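PDB 3UE6: Aureochrome1 from Vaucheria frigida, which probably acts as a blue-light photoreceptor, sensing light through the flavin mononucleotide held in its LOV domain, a member of the PAS family. Local coordinates for residues A40-A44 / Y142-Q146; T109-L113 / L157-Q161. All coordinates share one frame; numbering follows the deposited sequence.

From the N terminus the chain first forms helix 36-43, then builds the five-stranded antiparallel sheet and the helices around the flavin. Contact 1 closes a loop with 97 residues between its segments when strand 139-145 returns against that helix. Contact 2 opens inside this loop, on strand 109-116, and is completed only beyond it, by helix 151-161, after 43 intervening residues. The two closures therefore cross. Each joins a terminal helix to the one sheet: contact 1 ties the N-terminal helix to its middle strand, contact 2 the C-terminal helix to an outermost strand. Their centres lie about 16 Å apart and their atoms do not touch.

Contact 1 (A40-A44 / Y142-Q146); sequences ALQMA and YVGVQ. With FMN (flavin mononucleotide), chain G.
Val145 packs against the end of helix 36-43: its CG1 and CG2 branches both lie against the methyl of Ala44, and CG2 also comes to 3.6 Å from the carbonyl oxygen Ala40 O. CG1, anti to the backbone N (chi1 177°), is the branch turned to Ala44, and the Met43 side chain crosses it obliquely, Met43 SD 4.1 Å from Val145 CG1. One turn back along the helix, Leu41 reaches the strand with its CD2 branch, meeting Val143 CG2, while Ala40 CB faces Val143 CG1 at 4.3 Å. No hydrogen bond joins the segments; the interface is apolar and largely buried, and Leu41 also packs on Leu132 of the second subunit.

The other side of the strand belongs to the flavin. The dimethyl edge of the ring system comes close to the backbone and to Tyr142, with FMN C7M 3.7 Å from Tyr142 CB and 3.5 Å from Gly144 N. Gln146, bent at chi2 (73°), brings its amide to the flavin, where NE2 gives O4 a weak hydrogen bond of 3.3 Å at 149°. Its place just after strand 139-145 is consistent with the flavin-facing glutamine of LOV domains. One strand thus serves two surfaces of the PAS sheet, lining the flavin pocket with one face and meeting the N-terminal flanking helix with the other.

Contact 2 (T109-L113 / L157-Q161); sequences TSVCL and LVNEQ
This is an edge contact between strand and helix: Cys112 of strand 109-113 meets Leu157 and Gln161 of helix 157-161, where the C-terminal helix runs past an outermost strand of the PAS sheet. The two axes approach to 8.5 Å and their directions differ by 121°. Leu157 and Gln161, one turn apart on the helix, both face Cys112.

The apolar half is built on Cys112. Its CB lies 4.0 Å from Leu157 CB, and with SG anti to the backbone N (chi1 -175°) the sulfur comes alongside the leucine tip, Cys112 SG to Leu157 CD1 again 4.0 Å. On the neighbouring helical position Val158 adds its CG2 branch, 4.1 Å from Cys112 O.

Gln161 fills the other half. Extended beyond CG, its side chain crosses the gap and sets the amide beside the main chain of Cys112, with Gln161 CD 3.5 Å from Cys112 N. The same carbon is 3.9 Å from Val111 CG1, where the two side chains cross at about a right angle. The amide lies at the outer edge of the strand; the backbones of Thr109, Val111 and Leu113 on the inner edge pair with those of Val129, Phe127 and Asn125 in strand 122-133.

Around this junction, Leu157 rests on Leu126 and Val158 on Trp124, both of strand 122-133, and Cys112 also touches Trp124. With Val111 packed on helix 93-105 and Leu113 reaching the flavin, strand 109-116 is flanked by helix 93-105, by strand 122-133 and by the C-terminal helix 151-161.

Contact 1 (A40-A44 / Y142-Q146)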
loop_
_atom_site.group_PDB
_atom_site.type_symbol
_atom_site.label_atom_id
_atom_site.label_comp_id
_atom_site.label_asym_id
_atom_site.label_seq_id
_atom_site.Cartn_x
_atom_site.Cartn_y
_atom_site.Cartn_z
ATOM N N ALA A 40 1.686 -6.923 2.718
ATOM C CA ALA A 40 1.577 -7.222 1.295
ATOM C C ALA A 40 2.680 -6.535 0.501
ATOM O O ALA A 40 3.299 -7.137 -0.373
ATOM C CB ALA A 40 0.216 -6.806 0.770
ATOM N N LEU A 41 2.913 -5.266 0.809
ATOM C CA LEU A 41 3.845 -4.452 0.041
ATOM C C LEU A 41 5.301 -4.833 0.296
ATOM O O LEU A 41 6.184 -4.492 -0.489
ATOM C CB LEU A 41 3.626 -2.966 0.339
ATOM C CG LEU A 41 2.268 -2.378 -0.058
ATOM C CD1 LEU A 41 2.138 -0.947 0.437
ATOM C CD2 LEU A 41 2.057 -2.449 -1.560
ATOM N N GLN A 42 5.545 -5.543 1.391
ATOM C CA GLN A 42 6.899 -5.950 1.747
ATOM C C GLN A 42 7.246 -7.338 1.220
ATOM O O GLN A 42 8.419 -7.668 1.060
ATOM C CB GLN A 42 7.101 -5.878 3.258
ATOM C CG GLN A 42 7.130 -4.464 3.801
ATOM C CD GLN A 42 7.322 -4.425 5.302
ATOM O OE1 GLN A 42 6.663 -5.155 6.043
ATOM N NE2 GLN A 42 8.233 -3.573 5.761
ATOM N N MET A 43 6.227 -8.154 0.969
ATOM C CA MET A 43 6.430 -9.417 0.272
ATOM C C MET A 43 6.502 -9.115 -1.218
ATOM O O MET A 43 7.047 -9.894 -2.004
ATOM C CB MET A 43 5.303 -10.411 0.574
ATOM C CG MET A 43 3.919 -9.926 0.176
ATOM S SD MET A 43 3.155 -10.892 -1.139
ATOM C CE MET A 43 2.714 -12.380 -0.252
ATOM N N ALA A 44 5.935 -7.973 -1.595
ATOM C CA ALA A 44 6.071 -7.455 -2.944
ATOM C C ALA A 44 7.437 -6.811 -3.054
ATOM O O ALA A 44 7.764 -5.893 -2.305
ATOM C CB ALA A 44 4.985 -6.434 -3.226
ATOM N N TYR A 142 -7.555 -1.438 -3.409
ATOM C CA TYR A 142 -6.962 -2.759 -3.533
ATOM C C TYR A 142 -5.464 -2.618 -3.739
ATOM O O TYR A 142 -5.009 -1.675 -4.386
ATOM C CB TYR A 142 -7.574 -3.520 -4.711
ATOM C CG TYR A 142 -8.922 -4.159 -4.440
ATOM C CD1 TYR A 142 -9.009 -5.436 -3.900
ATOM C CD2 TYR A 142 -10.102 -3.496 -4.744
ATOM C CE1 TYR A 142 -10.235 -6.032 -3.659
ATOM C CE2 TYR A 142 -11.335 -4.081 -4.508
ATOM C CZ TYR A 142 -11.398 -5.350 -3.963
ATOM O OH TYR A 142 -12.619 -5.944 -3.720
ATOM N N VAL A 143 -4.700 -3.547 -3.180
ATOM C CA VAL A 143 -3.278 -3.624 -3.474
ATOM C C VAL A 143 -2.989 -4.938 -4.199
ATOM O O VAL A 143 -3.338 -6.014 -3.716
ATOM C CB VAL A 143 -2.410 -3.483 -2.199
ATOM C CG1 VAL A 143 -2.864 -4.455 -1.114
ATOM C CG2 VAL A 143 -0.933 -3.673 -2.525
ATOM N N GLY A 144 -2.390 -4.842 -5.381
ATOM C CA GLY A 144 -2.035 -6.020 -6.153
ATOM C C GLY A 144 -0.536 -6.245 -6.125
ATOM O O GLY A 144 0.241 -5.300 -6.248
ATOM N N VAL A 145 -0.124 -7.496 -5.957
ATOM C CA VAL A 145 1.295 -7.832 -5.940
ATOM C C VAL A 145 1.617 -8.882 -6.999
ATOM O O VAL A 145 1.078 -9.988 -6.976
ATOM C CB VAL A 145 1.743 -8.351 -4.563
ATOM C CG1 VAL A 145 3.209 -8.748 -4.604
ATOM C CG2 VAL A 145 1.499 -7.297 -3.497
ATOM N N GLN A 146 2.501 -8.529 -7.925
ATOM C CA GLN A 146 2.881 -9.433 -9.005
ATOM C C GLN A 146 4.274 -10.007 -8.775
ATOM O O GLN A 146 5.112 -9.389 -8.121
ATOM C CB GLN A 146 2.829 -8.711 -10.354
ATOM C CG GLN A 146 1.460 -8.174 -10.727
ATOM C CD GLN A 146 1.068 -6.951 -9.922
ATOM O OE1 GLN A 146 1.923 -6.256 -9.367
ATOM N NE2 GLN A 146 -0.230 -6.680 -9.854
HETATM N N1 FMN G . -5.204 -9.685 -13.267
HETATM C C2 FMN G . -4.124 -10.217 -13.941
HETATM O O2 FMN G . -4.306 -11.022 -14.858
HETATM N N3 FMN G . -2.844 -9.849 -13.586
HETATM C C4 FMN G . -2.635 -8.950 -12.564
HETATM O O4 FMN G . -1.497 -8.621 -12.250
HETATM C C4A FMN G . -3.721 -8.411 -11.886
HETATM N N5 FMN G . -3.534 -7.505 -10.856
HETATM C C5A FMN G . -4.619 -6.979 -10.187
HETATM C C6 FMN G . -4.420 -6.072 -9.156
HETATM C C7 FMN G . -5.503 -5.534 -8.472
HETATM C C7M FMN G . -5.278 -4.552 -7.355
HETATM C C8 FMN G . -6.794 -5.908 -8.827
HETATM C C8M FMN G . -7.960 -5.325 -8.088
HETATM C C9 FMN G . -6.994 -6.817 -9.861
HETATM C C9A FMN G . -5.907 -7.357 -10.545
HETATM N N10 FMN G . -6.090 -8.253 -11.587
HETATM C C10 FMN G . -5.007 -8.786 -12.244
HETATM C "C1'" FMN G . -7.456 -8.711 -11.998
HETATM C "C2'" FMN G . -8.142 -7.826 -13.025
HETATM O "O2'" FMN G . -7.949 -6.471 -12.702
HETATM C "C3'" FMN G . -9.630 -8.164 -13.034
HETATM O "O3'" FMN G . -10.200 -7.930 -11.765
HETATM C "C4'" FMN G . -9.822 -9.624 -13.429
HETATM O "O4'" FMN G . -9.340 -9.807 -14.740
HETATM C "C5'" FMN G . -11.279 -10.073 -13.376
HETATM O "O5'" FMN G . -12.124 -9.043 -13.841
HETATM P P FMN G . -12.785 -9.082 -15.310
HETATM O O1P FMN G . -11.664 -9.016 -16.322
HETATM O O2P FMN G . -13.692 -7.893 -15.500
HETATM O O3P FMN G . -13.580 -10.348 -15.516
#

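Contact 2 (T109-L113 / L157-Q161)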
loop_
_atom_site.group_PDB
_atom_site.type_symbol
_atom_site.label_atom_id
_atom_site.label_comp_id
_atom_site.label_asym_id
_atom_site.label_seq_id
_atom_site.Cartn_x
_atom_site.Cartn_y
_atom_site.Cartn_z
ATOM N N THR A 109 -6.993 -13.366 -2.092
ATOM C CA THR A 109 -6.423 -14.604 -2.612
ATOM C C THR A 109 -5.230 -14.345 -3.515
ATOM O O THR A 109 -4.917 -13.202 -3.853
ATOM C CB THR A 109 -7.438 -15.436 -3.407
ATOM O OG1 THR A 109 -8.000 -14.642 -4.456
ATOM C CG2 THR A 109 -8.553 -15.950 -2.498
ATOM N N SER A 110 -4.566 -15.428 -3.899
ATOM C CA SER A 110 -3.479 -15.365 -4.855
ATOM C C SER A 110 -3.691 -16.416 -5.933
ATOM O O SER A 110 -4.187 -17.513 -5.661
ATOM C CB SER A 110 -2.134 -15.561 -4.159
ATOM O OG SER A 110 -2.129 -16.736 -3.374
ATOM N N VAL A 111 -3.334 -16.062 -7.161
ATOM C CA VAL A 111 -3.492 -16.965 -8.289
ATOM C C VAL A 111 -2.265 -16.915 -9.183
ATOM O O VAL A 111 -1.615 -15.877 -9.299
ATOM C CB VAL A 111 -4.729 -16.607 -9.129
ATOM C CG1 VAL A 111 -5.008 -17.707 -10.135
ATOM C CG2 VAL A 111 -5.929 -16.395 -8.235
ATOM N N CYS A 112 -1.952 -18.042 -9.813
ATOM C CA CYS A 112 -0.874 -18.099 -10.784
ATOM C C CYS A 112 -1.449 -18.252 -12.195
ATOM O O CYS A 112 -2.074 -19.265 -12.516
ATOM C CB CYS A 112 0.082 -19.248 -10.457
ATOM S SG CYS A 112 1.547 -19.314 -11.515
ATOM N N LEU A 113 -1.243 -17.233 -13.025
ATOM C CA LEU A 113 -1.739 -17.244 -14.400
ATOM C C LEU A 113 -0.734 -16.651 -15.390
ATOM O O LEU A 113 0.173 -15.906 -15.005
ATOM C CB LEU A 113 -3.087 -16.519 -14.515
ATOM C CG LEU A 113 -3.360 -15.208 -13.766
ATOM C CD1 LEU A 113 -2.137 -14.310 -13.657
ATOM C CD2 LEU A 113 -4.511 -14.464 -14.427
ATOM N N LEU A 157 2.162 -24.749 -8.726
ATOM C CA LEU A 157 1.110 -23.838 -8.287
ATOM C C LEU A 157 -0.213 -24.082 -8.999
ATOM O O LEU A 157 -1.279 -23.996 -8.391
ATOM C CB LEU A 157 1.544 -22.387 -8.494
ATOM C CG LEU A 157 2.695 -21.914 -7.609
ATOM C CD1 LEU A 157 3.127 -20.511 -7.995
ATOM C CD2 LEU A 157 2.279 -21.966 -6.146
ATOM N N VAL A 158 -0.144 -24.387 -10.289
ATOM C CA VAL A 158 -1.348 -24.584 -11.090
ATOM C C VAL A 158 -2.031 -25.902 -10.760
ATOM O O VAL A 158 -3.260 -25.981 -10.729
ATOM C CB VAL A 158 -1.056 -24.514 -12.599
ATOM C CG1 VAL A 158 -2.223 -25.080 -13.396
ATOM C CG2 VAL A 158 -0.762 -23.081 -13.016
ATOM N N ASN A 159 -1.235 -26.934 -10.509
ATOM C CA ASN A 159 -1.787 -28.226 -10.125
ATOM C C ASN A 159 -2.504 -28.172 -8.781
ATOM O O ASN A 159 -3.431 -28.943 -8.535
ATOM C CB ASN A 159 -0.708 -29.312 -10.120
ATOM C CG ASN A 159 -0.322 -29.755 -11.518
ATOM O OD1 ASN A 159 0.833 -30.097 -11.778
ATOM N ND2 ASN A 159 -1.287 -29.742 -12.430
ATOM N N GLU A 160 -2.080 -27.254 -7.918
ATOM C CA GLU A 160 -2.755 -27.056 -6.641
ATOM C C GLU A 160 -4.065 -26.313 -6.847
ATOM O O GLU A 160 -5.111 -26.726 -6.344
ATOM C CB GLU A 160 -1.860 -26.308 -5.649
ATOM C CG GLU A 160 -1.020 -27.224 -4.770
ATOM C CD GLU A 160 -1.871 -28.115 -3.884
ATOM O OE1 GLU A 160 -2.772 -27.587 -3.198
ATOM O OE2 GLU A 160 -1.646 -29.343 -3.878
ATOM N N GLN A 161 -4.001 -25.218 -7.597
ATOM C CA GLN A 161 -5.189 -24.440 -7.928
ATOM C C GLN A 161 -6.267 -25.295 -8.580
ATOM O O GLN A 161 -7.456 -25.033 -8.421
ATOM C CB GLN A 161 -4.826 -23.274 -8.852
ATOM C CG GLN A 161 -4.163 -22.108 -8.156
ATOM C CD GLN A 161 -3.538 -21.122 -9.124
ATOM O OE1 GLN A 161 -3.910 -21.058 -10.297
ATOM N NE2 GLN A 161 -2.569 -20.356 -8.638
#